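Local coordinates for protein GDSL-like Lipase (Parabacteroides distasonis, PDB 3P94) that is a GDSL-like serine hydrolase of flavodoxin-like fold, probably acting as an esterase or lipase, perhaps on lysophospholipids, at residues N98-L103 with N144-E149; L123-F128 with M134-K139. One frame throughout, in Å; residues are numbered along the deposited sequence.

Contact 1. Residues N98-L103 with N144-E149; sequences NVFGNL and NKWIKE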
loop_
_atom_site.group_PDB
_atom_site.type_symbol
_atom_site.label_atom_id
_atom_site.label_comp_id
_atom_site.label_asym_id
_atom_site.label_seq_id
_atom_site.Cartn_x
_atom_site.Cartn_y
_atom_site.Cartn_z
ATOM N N ASN A 98 -14.099 8.137 3.136
ATOM C CA ASN A 98 -14.405 6.731 3.374
ATOM C C ASN A 98 -13.214 5.841 3.007
ATOM O O ASN A 98 -13.051 4.767 3.595
ATOM C CB ASN A 98 -15.685 6.330 2.636
ATOM C CG ASN A 98 -16.923 6.989 3.209
ATOM O OD1 ASN A 98 -17.020 7.276 4.402
ATOM N ND2 ASN A 98 -17.904 7.230 2.370
ATOM N N VAL A 99 -12.358 6.311 2.074
ATOM C CA VAL A 99 -11.096 5.659 1.696
ATOM C C VAL A 99 -10.185 5.745 2.927
ATOM O O VAL A 99 -9.642 4.729 3.376
ATOM C CB VAL A 99 -10.460 6.328 0.447
ATOM C CG1 VAL A 99 -9.101 5.707 0.109
ATOM C CG2 VAL A 99 -11.409 6.278 -0.755
ATOM N N PHE A 100 -10.092 6.962 3.511
ATOM C CA PHE A 100 -9.329 7.221 4.727
ATOM C C PHE A 100 -9.863 6.357 5.887
ATOM O O PHE A 100 -9.064 5.807 6.638
ATOM C CB PHE A 100 -9.376 8.716 5.088
ATOM C CG PHE A 100 -8.722 9.053 6.411
ATOM C CD1 PHE A 100 -7.360 8.869 6.597
ATOM C CD2 PHE A 100 -9.476 9.541 7.476
ATOM C CE1 PHE A 100 -6.763 9.161 7.830
ATOM C CE2 PHE A 100 -8.874 9.845 8.706
ATOM C CZ PHE A 100 -7.522 9.658 8.868
ATOM N N GLY A 101 -11.192 6.249 5.997
ATOM C CA GLY A 101 -11.867 5.464 7.030
ATOM C C GLY A 101 -11.478 4.000 7.011
ATOM O O GLY A 101 -11.290 3.395 8.071
ATOM N N ASN A 102 -11.341 3.419 5.803
ATOM C CA ASN A 102 -10.903 2.037 5.620
ATOM C C ASN A 102 -9.473 1.858 6.139
ATOM O O ASN A 102 -9.172 0.834 6.761
ATOM C CB ASN A 102 -10.977 1.633 4.153
ATOM C CG ASN A 102 -12.344 1.247 3.668
ATOM O OD1 ASN A 102 -13.226 0.881 4.433
ATOM N ND2 ASN A 102 -12.528 1.260 2.372
ATOM N N LEU A 103 -8.596 2.858 5.871
ATOM C CA LEU A 103 -7.202 2.827 6.335
ATOM C C LEU A 103 -7.161 2.914 7.865
ATOM O O LEU A 103 -6.383 2.193 8.477
ATOM C CB LEU A 103 -6.376 3.964 5.688
ATOM C CG LEU A 103 -6.193 3.879 4.146
ATOM C CD1 LEU A 103 -5.751 5.223 3.572
ATOM C CD2 LEU A 103 -5.194 2.805 3.760
ATOM N N ASN A 144 -3.169 11.950 1.470
ATOM C CA ASN A 144 -1.877 11.880 2.161
ATOM C C ASN A 144 -1.814 12.814 3.361
ATOM O O ASN A 144 -1.186 12.463 4.352
ATOM C CB ASN A 144 -0.721 12.167 1.211
ATOM C CG ASN A 144 -0.396 11.010 0.300
ATOM O OD1 ASN A 144 -0.852 9.882 0.517
ATOM N ND2 ASN A 144 0.421 11.253 -0.724
ATOM N N LYS A 145 -2.495 13.980 3.285
ATOM C CA LYS A 145 -2.557 14.943 4.378
ATOM C C LYS A 145 -3.250 14.301 5.574
ATOM O O LYS A 145 -2.764 14.419 6.701
ATOM C CB LYS A 145 -3.290 16.221 3.927
ATOM C CG LYS A 145 -2.997 17.421 4.787
ATOM C CD LYS A 145 -3.934 18.574 4.472
ATOM C CE LYS A 145 -3.796 19.675 5.503
ATOM N NZ LYS A 145 -4.888 20.675 5.388
ATOM N N TRP A 146 -4.369 13.594 5.314
ATOM C CA TRP A 146 -5.151 12.887 6.336
ATOM C C TRP A 146 -4.367 11.718 6.928
ATOM O O TRP A 146 -4.358 11.563 8.155
ATOM C CB TRP A 146 -6.477 12.389 5.760
ATOM C CG TRP A 146 -7.448 13.483 5.424
ATOM C CD1 TRP A 146 -7.519 14.730 5.981
ATOM C CD2 TRP A 146 -8.506 13.411 4.462
ATOM N NE1 TRP A 146 -8.561 15.433 5.437
ATOM C CE2 TRP A 146 -9.182 14.648 4.492
ATOM C CE3 TRP A 146 -8.951 12.416 3.580
ATOM C CZ2 TRP A 146 -10.283 14.915 3.674
ATOM C CZ3 TRP A 146 -10.044 12.680 2.775
ATOM C CH2 TRP A 146 -10.713 13.907 2.845
ATOM N N ILE A 147 -3.712 10.909 6.064
ATOM C CA ILE A 147 -2.899 9.763 6.497
ATOM C C ILE A 147 -1.772 10.248 7.416
ATOM O O ILE A 147 -1.597 9.690 8.502
ATOM C CB ILE A 147 -2.329 8.962 5.296
ATOM C CG1 ILE A 147 -3.453 8.322 4.447
ATOM C CG2 ILE A 147 -1.324 7.879 5.779
ATOM C CD1 ILE A 147 -2.942 7.775 3.041
ATOM N N LYS A 148 -1.014 11.277 6.974
ATOM C CA LYS A 148 0.106 11.831 7.745
ATOM C C LYS A 148 -0.347 12.381 9.106
ATOM O O LYS A 148 0.315 12.118 10.113
ATOM C CB LYS A 148 0.841 12.921 6.954
ATOM C CG LYS A 148 2.196 13.268 7.590
ATOM C CD LYS A 148 2.881 14.446 6.906
ATOM C CE LYS A 148 4.290 14.635 7.428
ATOM N NZ LYS A 148 4.322 14.903 8.899
ATOM N N GLU A 149 -1.454 13.145 9.134
ATOM C CA GLU A 149 -2.000 13.723 10.365
ATOM C C GLU A 149 -2.444 12.612 11.334
ATOM O O GLU A 149 -2.154 12.703 12.530
ATOM C CB GLU A 149 -3.155 14.670 10.039
ATOM C CG GLU A 149 -2.696 16.099 9.782
ATOM C CD GLU A 149 -3.581 16.966 8.906
ATOM O OE1 GLU A 149 -4.799 16.689 8.807
ATOM O OE2 GLU A 149 -3.050 17.940 8.323
#

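Contact 2. Residues L123-F128 with M134-K139; sequences LPAYDF and MQPADK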
loop_
_atom_site.group_PDB
_atom_site.type_symbol
_atom_site.label_atom_id
_atom_site.label_comp_id
_atom_site.label_asym_id
_atom_site.label_seq_id
_atom_site.Cartn_x
_atom_site.Cartn_y
_atom_site.Cartn_z
ATOM N N LEU A 123 1.392 7.209 -3.841
ATOM C CA LEU A 123 2.334 7.724 -4.831
ATOM C C LEU A 123 1.702 8.842 -5.689
ATOM O O LEU A 123 0.479 8.855 -5.891
ATOM C CB LEU A 123 2.847 6.592 -5.729
ATOM C CG LEU A 123 4.205 5.974 -5.376
ATOM C CD1 LEU A 123 4.240 5.438 -3.953
ATOM C CD2 LEU A 123 4.568 4.865 -6.343
ATOM N N PRO A 124 2.531 9.780 -6.208
ATOM C CA PRO A 124 1.990 10.803 -7.120
ATOM C C PRO A 124 1.380 10.147 -8.364
ATOM O O PRO A 124 1.845 9.095 -8.803
ATOM C CB PRO A 124 3.220 11.637 -7.495
ATOM C CG PRO A 124 4.265 11.286 -6.521
ATOM C CD PRO A 124 4.000 9.897 -6.081
ATOM N N ALA A 125 0.294 10.725 -8.872
ATOM C CA ALA A 125 -0.383 10.281 -10.088
ATOM C C ALA A 125 -1.088 11.469 -10.694
ATOM O O ALA A 125 -1.902 12.106 -10.028
ATOM C CB ALA A 125 -1.363 9.154 -9.808
ATOM N N TYR A 126 -0.761 11.781 -11.946
ATOM C CA TYR A 126 -1.370 12.904 -12.658
ATOM C C TYR A 126 -2.606 12.454 -13.441
ATOM O O TYR A 126 -3.534 13.244 -13.628
ATOM C CB TYR A 126 -0.342 13.550 -13.600
ATOM C CG TYR A 126 -0.873 14.751 -14.352
ATOM C CD1 TYR A 126 -1.086 15.965 -13.704
ATOM C CD2 TYR A 126 -1.124 14.686 -15.720
ATOM C CE1 TYR A 126 -1.555 17.078 -14.396
ATOM C CE2 TYR A 126 -1.590 15.791 -16.422
ATOM C CZ TYR A 126 -1.804 16.987 -15.756
ATOM O OH TYR A 126 -2.271 18.081 -16.437
ATOM N N ASP A 127 -2.606 11.193 -13.920
ATOM C CA ASP A 127 -3.707 10.628 -14.709
ATOM C C ASP A 127 -3.655 9.104 -14.719
ATOM O O ASP A 127 -2.573 8.513 -14.587
ATOM C CB ASP A 127 -3.636 11.167 -16.156
ATOM C CG ASP A 127 -4.848 10.854 -17.012
ATOM O OD1 ASP A 127 -5.971 11.202 -16.594
ATOM O OD2 ASP A 127 -4.671 10.259 -18.106
ATOM N N PHE A 128 -4.826 8.472 -14.859
ATOM C CA PHE A 128 -4.948 7.020 -14.958
ATOM C C PHE A 128 -5.185 6.663 -16.416
ATOM O O PHE A 128 -6.264 6.953 -16.927
ATOM C CB PHE A 128 -6.091 6.490 -14.077
ATOM C CG PHE A 128 -6.035 6.863 -12.628
ATOM C CD1 PHE A 128 -4.955 6.498 -11.851
ATOM C CD2 PHE A 128 -7.102 7.514 -12.025
ATOM C CE1 PHE A 128 -4.915 6.822 -10.510
ATOM C CE2 PHE A 128 -7.071 7.829 -10.680
ATOM C CZ PHE A 128 -5.983 7.464 -9.923
HETATM N N MSE A 134 -9.904 11.552 -14.491
HETATM C CA MSE A 134 -10.214 11.532 -13.043
HETATM C C MSE A 134 -9.457 12.546 -12.183
HETATM O O MSE A 134 -9.726 12.610 -11.018
HETATM C CB MSE A 134 -9.992 10.154 -12.415
HETATM C CG MSE A 134 -10.493 9.052 -13.268
HETATM SE SE MSE A 134 -11.655 7.897 -12.337
HETATM C CE MSE A 134 -12.840 9.102 -11.674
ATOM N N GLN A 135 -8.516 13.263 -12.776
ATOM C CA GLN A 135 -7.712 14.292 -12.104
ATOM C C GLN A 135 -7.248 13.841 -10.676
ATOM O O GLN A 135 -7.621 14.448 -9.671
ATOM C CB GLN A 135 -8.496 15.610 -12.058
ATOM C CG GLN A 135 -8.922 16.053 -13.456
ATOM C CD GLN A 135 -9.283 17.496 -13.500
ATOM O OE1 GLN A 135 -10.452 17.869 -13.381
ATOM N NE2 GLN A 135 -8.292 18.343 -13.714
ATOM N N PRO A 136 -6.441 12.762 -10.577
ATOM C CA PRO A 136 -6.083 12.243 -9.241
ATOM C C PRO A 136 -5.061 13.025 -8.411
ATOM O O PRO A 136 -5.028 12.795 -7.196
ATOM C CB PRO A 136 -5.478 10.876 -9.553
ATOM C CG PRO A 136 -4.945 11.003 -10.945
ATOM C CD PRO A 136 -5.932 11.876 -11.649
ATOM N N ALA A 137 -4.213 13.889 -9.034
ATOM C CA ALA A 137 -3.094 14.581 -8.365
ATOM C C ALA A 137 -3.445 15.207 -7.004
ATOM O O ALA A 137 -2.780 14.893 -6.016
ATOM C CB ALA A 137 -2.477 15.631 -9.273
ATOM N N ASP A 138 -4.469 16.068 -6.947
ATOM C CA ASP A 138 -4.841 16.764 -5.704
ATOM C C ASP A 138 -5.569 15.862 -4.723
ATOM O O ASP A 138 -5.527 16.134 -3.520
ATOM C CB ASP A 138 -5.697 17.998 -6.005
ATOM C CG ASP A 138 -4.969 19.104 -6.745
ATOM O OD1 ASP A 138 -3.711 19.122 -6.713
ATOM O OD2 ASP A 138 -5.649 19.984 -7.299
ATOM N N LYS A 139 -6.232 14.796 -5.221
ATOM C CA LYS A 139 -6.941 13.810 -4.389
ATOM C C LYS A 139 -5.912 13.004 -3.604
ATOM O O LYS A 139 -6.079 12.801 -2.398
ATOM C CB LYS A 139 -7.840 12.902 -5.253
ATOM C CG LYS A 139 -8.997 13.671 -5.890
ATOM C CD LYS A 139 -9.668 12.907 -7.013
ATOM C CE LYS A 139 -10.735 13.722 -7.701
ATOM N NZ LYS A 139 -10.155 14.701 -8.659
HETATM O O HOH W 1 -4.418 14.988 -11.778
HETATM O O HOH W 2 -7.010 13.294 -15.391
HETATM O O HOH W 3 -7.674 9.739 -14.813
#

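Contact 1. Residues N98-L103 with N144-E149
The backbone oxygen of Trp146 is where Phe100 meets the other helix most closely. Phe100 CE1 lies 3.4 Å from Trp146 O, and Phe100 CZ also lies near this oxygen. This is a van der Waals approach of a ring carbon to a helix carbonyl. Phe100 CE1 is also 3.9 Å from Ile147 N.

Phe100 has the largest share of the contact. Its CG stands opposite the backbone N (chi1 174°), and this sends the ring across to the second helix. Trp146 CB sits over one face of the ring in a CH-pi contact. Trp146 CB is 3.9 Å from the centroid of the Phe100 ring and displaced toward its rim. The indole meets the base of the Phe100 side chain obliquely, with Trp146 CE3 4.0 Å from Phe100 CB. The Phe100 ring and the five-membered ring of Trp146 meet obliquely, with planes at 49° and centroids 5.6 Å apart.

Deeper in the interface the packing is aliphatic. Leu103 CD1 meets Ile147 CD1 at 3.8 Å and also touches Ile147 CG1. These two residues are buried, while Phe100 and Trp146 are partly exposed. The indole also lies beside a bound tetraethylene glycol, probably from the crystallisation liquor.

The short helical segments run in roughly the same direction. Their axes cross at -30° and come within 10.4 Å. Trp146 also packs on Leu96 and Glu97 at the start of helix 96-112. Leu103 continues the packing to Thr59 of helix 59-71 and to Ala82. Ile147 packs on Tyr158 of strand 157-159. The contact therefore joins helices 96-112 and 137-153, the first also packed on helix 59-71 and the second on strand 157-159 of the parallel sheet.

Contact 2. Residues L123-F128 with M134-K139
The loop that follows strand 116-120 folds back here on the lead-in to helix 137-153. Pro136 is the centre of the contact. Pro136 CG lies over one face of the Phe128 ring, 4.0 Å from its centroid, in a CH-pi contact. Pro136 CB meets Phe128 CZ at 3.5 Å. Selenomethionine Met134 comes in at the ring edge, with its CG 3.9 Å from Phe128 CD2. Ala125 O also touches Pro136 CG.

Three waters link the two segments. One donates to Tyr126 O at 2.7 Å and accepts from Ala137 N. Asp127 OD1 takes two more waters. The first lies 2.6 Å from Asp127 OD1 and accepts from Gln135 N. The second accepts from both Phe128 N and Met134 N. The turn is also held from within, because Lys139 NZ donates to Met134 O and, at 2.7 Å, to Gln135 O.

Phe128 and Pro136 both rest on Ile87 of helix 84-87. Phe128 lies near, without touching, a probable catalytic triad of Ser31, Asp179 and His182. Such loops, at the C-terminal ends of the parallel strands, commonly border the active site in flavodoxin-like SGNH hydrolases.

In the fold
The two contacts share helix 137-153. Contact 2 involves its first turn and the residues before it, and contact 1 its middle. Their centres are 16 Å apart, and their nearest atoms are about 5 Å apart without touching. Along the chain, contact 2 is nested within contact 1: helix 96-112 leads to strand 116-120, then to the loop of contact 2, then to helix 137-153. Contact 1 thus pairs the two helices that flank strand 116-120 in sequence, on one face of the five-stranded parallel sheet. Contact 2 shapes the loop at the end of that strand, on the side of the probable active site.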